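Local coordinates for hypothetical protein TT1426 (Thermus thermophilus, PDB 1WD5), which is of unconfirmed function but probably acts as a phosphoribosyltransferase, a kind of glycosyltransferase, at residues A[56-70]-A[81-95]. Residues are numbered along the deposited sequence; the frame is centred on the assembly and turned at random.
Sequences KVGAPGNPEFALGAV and YALRYADQSYLEREA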
loop_
_atom_site.group_PDB
_atom_site.type_symbol
_atom_site.label_atom_id
_atom_site.label_comp_id
_atom_site.label_asym_id
_atom_site.label_seq_id
_atom_site.Cartn_x
_atom_site.Cartn_y
_atom_site.Cartn_z
ATOM N N LYS A 56 8.733 -5.874 3.022
ATOM C CA LYS A 56 9.216 -5.563 4.354
ATOM C C LYS A 56 10.502 -6.350 4.596
ATOM O O LYS A 56 10.639 -7.484 4.135
ATOM C CB LYS A 56 8.163 -5.959 5.388
ATOM C CG LYS A 56 8.600 -5.795 6.832
ATOM C CD LYS A 56 8.527 -7.124 7.556
ATOM C CE LYS A 56 7.125 -7.716 7.481
ATOM N NZ LYS A 56 7.153 -9.189 7.690
ATOM N N VAL A 57 11.449 -5.730 5.295
ATOM C CA VAL A 57 12.718 -6.366 5.646
ATOM C C VAL A 57 12.586 -6.640 7.141
ATOM O O VAL A 57 12.635 -5.712 7.951
ATOM C CB VAL A 57 13.911 -5.415 5.383
ATOM C CG1 VAL A 57 15.195 -6.008 5.935
ATOM C CG2 VAL A 57 14.051 -5.169 3.890
ATOM N N GLY A 58 12.394 -7.910 7.496
ATOM C CA GLY A 58 12.210 -8.277 8.889
ATOM C C GLY A 58 13.470 -8.497 9.695
ATOM O O GLY A 58 14.555 -8.648 9.143
ATOM N N ALA A 59 13.310 -8.530 11.016
ATOM C CA ALA A 59 14.421 -8.716 11.944
ATOM C C ALA A 59 14.862 -10.175 12.073
ATOM O O ALA A 59 14.113 -11.097 11.751
ATOM C CB ALA A 59 14.033 -8.176 13.310
ATOM N N PRO A 60 16.095 -10.399 12.557
ATOM C CA PRO A 60 16.622 -11.756 12.726
ATOM C C PRO A 60 15.734 -12.614 13.631
ATOM O O PRO A 60 15.429 -12.237 14.766
ATOM C CB PRO A 60 18.004 -11.515 13.328
ATOM C CG PRO A 60 18.402 -10.195 12.731
ATOM C CD PRO A 60 17.128 -9.394 12.866
ATOM N N GLY A 61 15.313 -13.763 13.111
ATOM C CA GLY A 61 14.469 -14.664 13.876
ATOM C C GLY A 61 13.068 -14.143 14.148
ATOM O O GLY A 61 12.208 -14.885 14.621
ATOM N N ASN A 62 12.829 -12.872 13.845
ATOM C CA ASN A 62 11.518 -12.275 14.080
ATOM C C ASN A 62 11.057 -11.494 12.854
ATOM O O ASN A 62 11.099 -10.264 12.828
ATOM C CB ASN A 62 11.580 -11.352 15.299
ATOM C CG ASN A 62 10.222 -10.832 15.703
ATOM O OD1 ASN A 62 10.094 -10.108 16.691
ATOM N ND2 ASN A 62 9.195 -11.198 14.942
ATOM N N PRO A 63 10.594 -12.211 11.820
ATOM C CA PRO A 63 10.120 -11.615 10.570
ATOM C C PRO A 63 9.001 -10.590 10.710
ATOM O O PRO A 63 8.951 -9.622 9.955
ATOM C CB PRO A 63 9.699 -12.832 9.747
ATOM C CG PRO A 63 9.277 -13.814 10.794
ATOM C CD PRO A 63 10.368 -13.667 11.820
ATOM N N GLU A 64 8.108 -10.784 11.672
ATOM C CA GLU A 64 7.007 -9.845 11.843
ATOM C C GLU A 64 7.451 -8.464 12.305
ATOM O O GLU A 64 6.677 -7.510 12.250
ATOM C CB GLU A 64 5.964 -10.407 12.813
ATOM C CG GLU A 64 5.273 -11.671 12.310
ATOM C CD GLU A 64 4.918 -11.594 10.832
ATOM O OE1 GLU A 64 5.822 -11.789 9.988
ATOM O OE2 GLU A 64 3.738 -11.328 10.513
ATOM N N PHE A 65 8.694 -8.352 12.764
ATOM C CA PHE A 65 9.196 -7.061 13.209
ATOM C C PHE A 65 10.043 -6.437 12.110
ATOM O O PHE A 65 11.113 -6.944 11.764
ATOM C CB PHE A 65 10.024 -7.203 14.487
ATOM C CG PHE A 65 10.466 -5.887 15.061
ATOM C CD1 PHE A 65 9.529 -4.909 15.389
ATOM C CD2 PHE A 65 11.813 -5.616 15.262
ATOM C CE1 PHE A 65 9.930 -3.679 15.908
ATOM C CE2 PHE A 65 12.226 -4.390 15.781
ATOM C CZ PHE A 65 11.285 -3.421 16.103
ATOM N N ALA A 66 9.553 -5.322 11.577
ATOM C CA ALA A 66 10.213 -4.613 10.488
ATOM C C ALA A 66 11.406 -3.749 10.891
ATOM O O ALA A 66 11.330 -2.973 11.839
ATOM C CB ALA A 66 9.183 -3.746 9.751
ATOM N N LEU A 67 12.506 -3.888 10.155
ATOM C CA LEU A 67 13.700 -3.088 10.398
ATOM C C LEU A 67 13.889 -2.156 9.205
ATOM O O LEU A 67 14.734 -1.262 9.227
ATOM C CB LEU A 67 14.945 -3.976 10.565
ATOM C CG LEU A 67 14.981 -4.916 11.774
ATOM C CD1 LEU A 67 16.336 -5.612 11.841
ATOM C CD2 LEU A 67 14.733 -4.126 13.050
ATOM N N GLY A 68 13.086 -2.371 8.165
ATOM C CA GLY A 68 13.170 -1.544 6.972
ATOM C C GLY A 68 12.301 -2.063 5.838
ATOM O O GLY A 68 11.383 -2.851 6.064
ATOM N N ALA A 69 12.591 -1.629 4.616
ATOM C CA ALA A 69 11.827 -2.057 3.445
ATOM C C ALA A 69 12.634 -1.865 2.169
ATOM O O ALA A 69 13.578 -1.073 2.145
ATOM C CB ALA A 69 10.520 -1.259 3.352
ATOM N N VAL A 70 12.274 -2.604 1.119
ATOM C CA VAL A 70 12.941 -2.472 -0.176
ATOM C C VAL A 70 11.867 -2.147 -1.217
ATOM O O VAL A 70 10.767 -2.700 -1.169
ATOM C CB VAL A 70 13.668 -3.775 -0.614
ATOM C CG1 VAL A 70 14.738 -4.153 0.408
ATOM C CG2 VAL A 70 12.667 -4.905 -0.785
ATOM N N TYR A 81 16.304 2.580 13.898
ATOM C CA TYR A 81 16.782 1.610 14.871
ATOM C C TYR A 81 17.265 0.281 14.294
ATOM O O TYR A 81 17.641 -0.619 15.045
ATOM C CB TYR A 81 15.666 1.356 15.879
ATOM C CG TYR A 81 14.327 1.075 15.221
ATOM C CD1 TYR A 81 14.035 -0.184 14.696
ATOM C CD2 TYR A 81 13.357 2.076 15.111
ATOM C CE1 TYR A 81 12.807 -0.444 14.081
ATOM C CE2 TYR A 81 12.129 1.829 14.497
ATOM C CZ TYR A 81 11.861 0.568 13.987
ATOM O OH TYR A 81 10.645 0.311 13.398
ATOM N N ALA A 82 17.267 0.158 12.972
ATOM C CA ALA A 82 17.682 -1.084 12.323
ATOM C C ALA A 82 18.993 -1.671 12.840
ATOM O O ALA A 82 19.050 -2.846 13.215
ATOM C CB ALA A 82 17.775 -0.879 10.816
ATOM N N LEU A 83 20.047 -0.861 12.859
ATOM C CA LEU A 83 21.346 -1.349 13.312
ATOM C C LEU A 83 21.399 -1.729 14.789
ATOM O O LEU A 83 22.363 -2.351 15.239
ATOM C CB LEU A 83 22.431 -0.317 12.993
ATOM C CG LEU A 83 22.637 -0.099 11.493
ATOM C CD1 LEU A 83 23.650 1.019 11.256
ATOM C CD2 LEU A 83 23.116 -1.403 10.860
ATOM N N ARG A 84 20.370 -1.359 15.547
ATOM C CA ARG A 84 20.337 -1.699 16.965
ATOM C C ARG A 84 19.770 -3.099 17.153
ATOM O O ARG A 84 19.861 -3.671 18.241
ATOM C CB ARG A 84 19.506 -0.679 17.757
ATOM C CG ARG A 84 20.212 0.658 17.950
ATOM C CD ARG A 84 19.642 1.433 19.131
ATOM N NE ARG A 84 18.382 2.099 18.822
ATOM C CZ ARG A 84 18.283 3.242 18.152
ATOM N NH1 ARG A 84 19.370 3.861 17.715
ATOM N NH2 ARG A 84 17.092 3.770 17.923
ATOM N N TYR A 85 19.199 -3.652 16.085
ATOM C CA TYR A 85 18.625 -4.996 16.129
ATOM C C TYR A 85 19.364 -5.991 15.239
ATOM O O TYR A 85 19.162 -7.199 15.352
ATOM C CB TYR A 85 17.159 -4.980 15.691
ATOM C CG TYR A 85 16.201 -4.410 16.703
ATOM C CD1 TYR A 85 15.885 -3.053 16.709
ATOM C CD2 TYR A 85 15.591 -5.236 17.644
ATOM C CE1 TYR A 85 14.976 -2.532 17.629
ATOM C CE2 TYR A 85 14.689 -4.727 18.565
ATOM C CZ TYR A 85 14.382 -3.375 18.551
ATOM O OH TYR A 85 13.470 -2.875 19.452
ATOM N N ALA A 86 20.210 -5.490 14.348
ATOM C CA ALA A 86 20.930 -6.369 13.440
ATOM C C ALA A 86 22.160 -5.685 12.878
ATOM O O ALA A 86 22.282 -4.461 12.940
ATOM C CB ALA A 86 20.007 -6.796 12.290
ATOM N N ASP A 87 23.068 -6.486 12.327
ATOM C CA ASP A 87 24.282 -5.957 11.728
ATOM C C ASP A 87 23.976 -5.671 10.261
ATOM O O ASP A 87 23.000 -6.186 9.715
ATOM C CB ASP A 87 25.417 -6.973 11.829
ATOM C CG ASP A 87 25.201 -8.168 10.932
ATOM O OD1 ASP A 87 24.391 -9.052 11.280
ATOM O OD2 ASP A 87 25.836 -8.210 9.863
ATOM N N GLN A 88 24.816 -4.868 9.621
ATOM C CA GLN A 88 24.600 -4.505 8.228
ATOM C C GLN A 88 24.570 -5.697 7.272
ATOM O O GLN A 88 23.748 -5.734 6.359
ATOM C CB GLN A 88 25.672 -3.509 7.776
ATOM C CG GLN A 88 25.431 -2.890 6.401
ATOM C CD GLN A 88 24.205 -1.992 6.364
ATOM O OE1 GLN A 88 23.963 -1.216 7.290
ATOM N NE2 GLN A 88 23.437 -2.080 5.285
ATOM N N SER A 89 25.453 -6.669 7.471
ATOM C CA SER A 89 25.487 -7.826 6.578
ATOM C C SER A 89 24.167 -8.600 6.587
ATOM O O SER A 89 23.721 -9.075 5.541
ATOM C CB SER A 89 26.649 -8.758 6.943
ATOM O OG SER A 89 26.347 -9.534 8.085
ATOM N N TYR A 90 23.538 -8.733 7.753
ATOM C CA TYR A 90 22.255 -9.432 7.818
ATOM C C TYR A 90 21.240 -8.642 7.000
ATOM O O TYR A 90 20.523 -9.196 6.163
ATOM C CB TYR A 90 21.733 -9.536 9.252
ATOM C CG TYR A 90 20.268 -9.920 9.303
ATOM C CD1 TYR A 90 19.865 -11.254 9.206
ATOM C CD2 TYR A 90 19.278 -8.938 9.357
ATOM C CE1 TYR A 90 18.510 -11.596 9.156
ATOM C CE2 TYR A 90 17.930 -9.264 9.305
ATOM C CZ TYR A 90 17.550 -10.589 9.204
ATOM O OH TYR A 90 16.211 -10.894 9.147
ATOM N N LEU A 91 21.182 -7.340 7.259
ATOM C CA LEU A 91 20.258 -6.465 6.554
ATOM C C LEU A 91 20.420 -6.609 5.041
ATOM O O LEU A 91 19.437 -6.592 4.301
ATOM C CB LEU A 91 20.488 -5.010 6.977
ATOM C CG LEU A 91 20.146 -4.666 8.432
ATOM C CD1 LEU A 91 20.517 -3.225 8.705
ATOM C CD2 LEU A 91 18.657 -4.885 8.698
ATOM N N GLU A 92 21.661 -6.755 4.585
ATOM C CA GLU A 92 21.925 -6.908 3.159
ATOM C C GLU A 92 21.437 -8.269 2.652
ATOM O O GLU A 92 20.943 -8.373 1.529
ATOM C CB GLU A 92 23.421 -6.762 2.864
ATOM C CG GLU A 92 23.997 -5.369 3.081
ATOM C CD GLU A 92 23.286 -4.295 2.275
ATOM O OE1 GLU A 92 22.855 -4.582 1.137
ATOM O OE2 GLU A 92 23.167 -3.155 2.777
ATOM N N ARG A 93 21.581 -9.308 3.475
ATOM C CA ARG A 93 21.134 -10.645 3.089
ATOM C C ARG A 93 19.611 -10.677 3.018
ATOM O O ARG A 93 19.037 -11.186 2.056
ATOM C CB ARG A 93 21.615 -11.709 4.087
ATOM C CG ARG A 93 23.132 -11.949 4.106
ATOM C CD ARG A 93 23.478 -13.277 4.788
ATOM N NE ARG A 93 23.090 -13.314 6.197
ATOM C CZ ARG A 93 23.814 -12.796 7.187
ATOM N NH1 ARG A 93 24.973 -12.205 6.927
ATOM N NH2 ARG A 93 23.369 -12.853 8.435
ATOM N N GLU A 94 18.959 -10.137 4.042
ATOM C CA GLU A 94 17.502 -10.109 4.082
ATOM C C GLU A 94 16.952 -9.282 2.917
ATOM O O GLU A 94 15.981 -9.677 2.275
ATOM C CB GLU A 94 17.018 -9.529 5.414
ATOM C CG GLU A 94 15.514 -9.215 5.473
ATOM C CD GLU A 94 14.625 -10.446 5.629
ATOM O OE1 GLU A 94 15.137 -11.585 5.519
ATOM O OE2 GLU A 94 13.405 -10.264 5.859
ATOM N N ALA A 95 17.577 -8.140 2.645
ATOM C CA ALA A 95 17.134 -7.284 1.551
ATOM C C ALA A 95 17.168 -8.036 0.222
ATOM O O ALA A 95 16.250 -7.913 -0.583
ATOM C CB ALA A 95 18.011 -6.042 1.468
#
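Strand 56-59 packs against helix 88-95, their axes 8.3 Å apart at closest and 136° between directions, bringing Gly58 within hydrogen-bonding reach of Tyr90 and Glu94. Tyr90 OH donates to Gly58 O over 2.8 Å, from above the carbonyl plane, while Gly58 N gives its hydrogen to Glu94 OE2 at 3.0 Å, on the anti side but tilted out of the carboxylate plane. Glu94 OE1 forms a salt bridge with Arg97, OE2 also accepts from Gln98, and CG presses on Val57 CG1. Pro60 lies over the Tyr90 ring, CG 3.5 Å from the centroid in a CH-pi contact. A phenylalanine in place of Tyr90 would probably leave Gly58 O without the hydroxyl that donates to it. Strands 48-59 and 66-71 form a hairpin with a classic beta bulge, Leu67 and Gly68 both facing Val57, near one edge of the mixed sheet of this phosphoribosyltransferase-like fold, inside strand 76-78. Leu67 CD1 meets Ala86 CB and Leu91 CD2, and CD2 meets Tyr85 CB at 3.7 Å. Phe65, its CG anti to the backbone N (chi1 -175°), directs its edge at the face of Tyr85, with CE2 3.7 Å from Tyr85 CZ and planes at 61°. Tyr81 completes the aromatic cluster, nearly parallel to Phe65 but slid aside.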